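Long-range contact in alginate biosynthesis protein AlgX (Pseudomonas aeruginosa, PDB 4KNC), which takes part in the O-acetylation of the exopolysaccharide alginate and protects the polymer from degradation as it crosses the periplasm: residues W374-R379 with Q411-E416. Residues are numbered along the deposited sequence; the frame is centred on the assembly and turned at random.
Sequences WYMNGR and QFLSLE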
loop_
_atom_site.group_PDB
_atom_site.type_symbol
_atom_site.label_atom_id
_atom_site.label_comp_id
_atom_site.label_asym_id
_atom_site.label_seq_id
_atom_site.Cartn_x
_atom_site.Cartn_y
_atom_site.Cartn_z
ATOM N N TRP A 374 -1.785 13.660 26.169
ATOM C CA TRP A 374 -1.130 14.431 27.226
ATOM C C TRP A 374 -0.371 13.527 28.184
ATOM O O TRP A 374 -0.844 12.430 28.545
ATOM C CB TRP A 374 -2.142 15.246 28.048
ATOM C CG TRP A 374 -2.731 16.417 27.332
ATOM C CD1 TRP A 374 -3.900 16.442 26.628
ATOM C CD2 TRP A 374 -2.186 17.740 27.250
ATOM N NE1 TRP A 374 -4.112 17.696 26.107
ATOM C CE2 TRP A 374 -3.073 18.511 26.475
ATOM C CE3 TRP A 374 -1.030 18.344 27.750
ATOM C CZ2 TRP A 374 -2.842 19.857 26.190
ATOM C CZ3 TRP A 374 -0.806 19.683 27.469
ATOM C CH2 TRP A 374 -1.704 20.421 26.699
ATOM N N TYR A 375 0.781 14.021 28.630
ATOM C CA TYR A 375 1.601 13.326 29.603
ATOM C C TYR A 375 1.643 14.087 30.929
ATOM O O TYR A 375 1.286 15.261 30.991
ATOM C CB TYR A 375 3.006 13.115 29.038
ATOM C CG TYR A 375 2.993 12.321 27.754
ATOM C CD1 TYR A 375 2.834 10.942 27.772
ATOM C CD2 TYR A 375 3.114 12.950 26.522
ATOM C CE1 TYR A 375 2.811 10.208 26.604
ATOM C CE2 TYR A 375 3.091 12.224 25.345
ATOM C CZ TYR A 375 2.940 10.853 25.395
ATOM O OH TYR A 375 2.914 10.119 24.235
ATOM N N MET A 376 2.085 13.410 31.981
ATOM C CA MET A 376 2.120 13.967 33.334
ATOM C C MET A 376 3.055 15.173 33.493
ATOM O O MET A 376 3.102 15.785 34.558
ATOM C CB MET A 376 2.498 12.879 34.343
ATOM C CG MET A 376 1.536 11.694 34.388
ATOM S SD MET A 376 0.188 11.866 35.572
ATOM C CE MET A 376 -0.676 10.311 35.349
ATOM N N ASN A 377 3.785 15.514 32.435
ATOM C CA ASN A 377 4.728 16.628 32.459
ATOM C C ASN A 377 4.263 17.815 31.613
ATOM O O ASN A 377 5.051 18.695 31.267
ATOM C CB ASN A 377 6.083 16.149 31.953
ATOM C CG ASN A 377 5.967 15.384 30.660
ATOM O OD1 ASN A 377 5.620 15.948 29.626
ATOM N ND2 ASN A 377 6.236 14.084 30.712
ATOM N N GLY A 378 2.981 17.828 31.266
ATOM C CA GLY A 378 2.413 18.922 30.507
ATOM C C GLY A 378 2.700 18.892 29.014
ATOM O O GLY A 378 2.174 19.722 28.277
ATOM N N ARG A 379 3.533 17.957 28.559
ATOM C CA ARG A 379 3.788 17.820 27.123
ATOM C C ARG A 379 2.610 17.162 26.419
ATOM O O ARG A 379 1.785 16.498 27.050
ATOM C CB ARG A 379 5.060 17.014 26.851
ATOM C CG ARG A 379 6.331 17.841 26.783
ATOM C CD ARG A 379 6.415 18.615 25.478
ATOM N NE ARG A 379 7.692 19.310 25.347
ATOM C CZ ARG A 379 7.886 20.591 25.652
ATOM N NH1 ARG A 379 6.880 21.331 26.103
ATOM N NH2 ARG A 379 9.087 21.136 25.504
ATOM N N GLN A 411 4.886 9.558 31.253
ATOM C CA GLN A 411 3.697 8.943 31.841
ATOM C C GLN A 411 2.404 9.485 31.225
ATOM O O GLN A 411 2.126 10.686 31.284
ATOM C CB GLN A 411 3.672 9.133 33.359
ATOM C CG GLN A 411 4.732 8.356 34.108
ATOM C CD GLN A 411 4.518 6.858 34.045
ATOM O OE1 GLN A 411 3.589 6.322 34.651
ATOM N NE2 GLN A 411 5.385 6.169 33.307
ATOM N N PHE A 412 1.622 8.584 30.639
ATOM C CA PHE A 412 0.337 8.924 30.041
ATOM C C PHE A 412 -0.594 9.618 31.042
ATOM O O PHE A 412 -0.756 9.168 32.179
ATOM C CB PHE A 412 -0.328 7.661 29.489
ATOM C CG PHE A 412 -1.685 7.898 28.874
ATOM C CD1 PHE A 412 -1.804 8.455 27.614
ATOM C CD2 PHE A 412 -2.841 7.549 29.557
ATOM C CE1 PHE A 412 -3.058 8.673 27.044
ATOM C CE2 PHE A 412 -4.091 7.758 29.000
ATOM C CZ PHE A 412 -4.200 8.324 27.736
ATOM N N LEU A 413 -1.186 10.729 30.619
ATOM C CA LEU A 413 -2.211 11.369 31.419
ATOM C C LEU A 413 -3.562 11.314 30.724
ATOM O O LEU A 413 -4.556 10.905 31.323
ATOM C CB LEU A 413 -1.861 12.819 31.718
ATOM C CG LEU A 413 -3.081 13.517 32.323
ATOM C CD1 LEU A 413 -3.257 13.127 33.799
ATOM C CD2 LEU A 413 -2.997 15.013 32.146
ATOM N N SER A 414 -3.617 11.721 29.460
ATOM C CA SER A 414 -4.921 11.710 28.788
ATOM C C SER A 414 -4.910 11.495 27.275
ATOM O O SER A 414 -3.913 11.736 26.597
ATOM C CB SER A 414 -5.714 12.982 29.123
ATOM O OG SER A 414 -5.362 14.036 28.250
ATOM N N LEU A 415 -6.045 11.019 26.770
ATOM C CA LEU A 415 -6.308 10.974 25.347
ATOM C C LEU A 415 -7.576 11.766 25.047
ATOM O O LEU A 415 -8.619 11.552 25.681
ATOM C CB LEU A 415 -6.471 9.536 24.848
ATOM C CG LEU A 415 -7.037 9.434 23.420
ATOM C CD1 LEU A 415 -6.054 9.973 22.395
ATOM C CD2 LEU A 415 -7.446 8.007 23.065
ATOM N N GLU A 416 -7.471 12.663 24.066
ATOM C CA GLU A 416 -8.558 13.532 23.657
ATOM C C GLU A 416 -8.792 13.377 22.169
ATOM O O GLU A 416 -7.853 13.142 21.407
ATOM C CB GLU A 416 -8.212 14.998 23.935
ATOM C CG GLU A 416 -8.033 15.356 25.393
ATOM C CD GLU A 416 -7.640 16.816 25.583
ATOM O OE1 GLU A 416 -7.874 17.359 26.682
ATOM O OE2 GLU A 416 -7.096 17.421 24.633
HETATM O O HOH W 1 5.329 12.329 32.304
#
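A classic beta bulge, with L413 and S414 both facing W374, interrupts the pairing of two antiparallel strands of the C-terminal carbohydrate-binding module. The carbonyl oxygen of W374 is gripped twice, by L413 N at 2.7 Å and by S414 N at 3.0 Å, while W374 N donates to S414 O at 2.9 Å. Beyond the bulge M376 N reaches Q411 O at 2.8 Å, extending the pairing into the type I turn Y375-G378, where G378 readily adopts the positive phi.

W374 and S414 share one face of the sheet. The short side chain of S414 lets the indole come close, its OG 3.2 Å from W374 CD1. E416, with CD anti to CA (chi2 178°), brings OE2 to the ring edge for a weak hydrogen bond from W374 NE1 (3.3 Å), the carboxylate plane turned 76° from the ring. The long, unbranched M376 crosses L413 at about a right angle, SD 4.1 Å from L413 CD1, and its CG packs against Q411 CB. Y375 takes Q411 O at its ring edge and hydrogen-bonds through its hydroxyl to S352.

Strands 368-375 and 412-418 are the central pair of a four-stranded antiparallel sheet, flanked by 380-386 and 338-343 respectively.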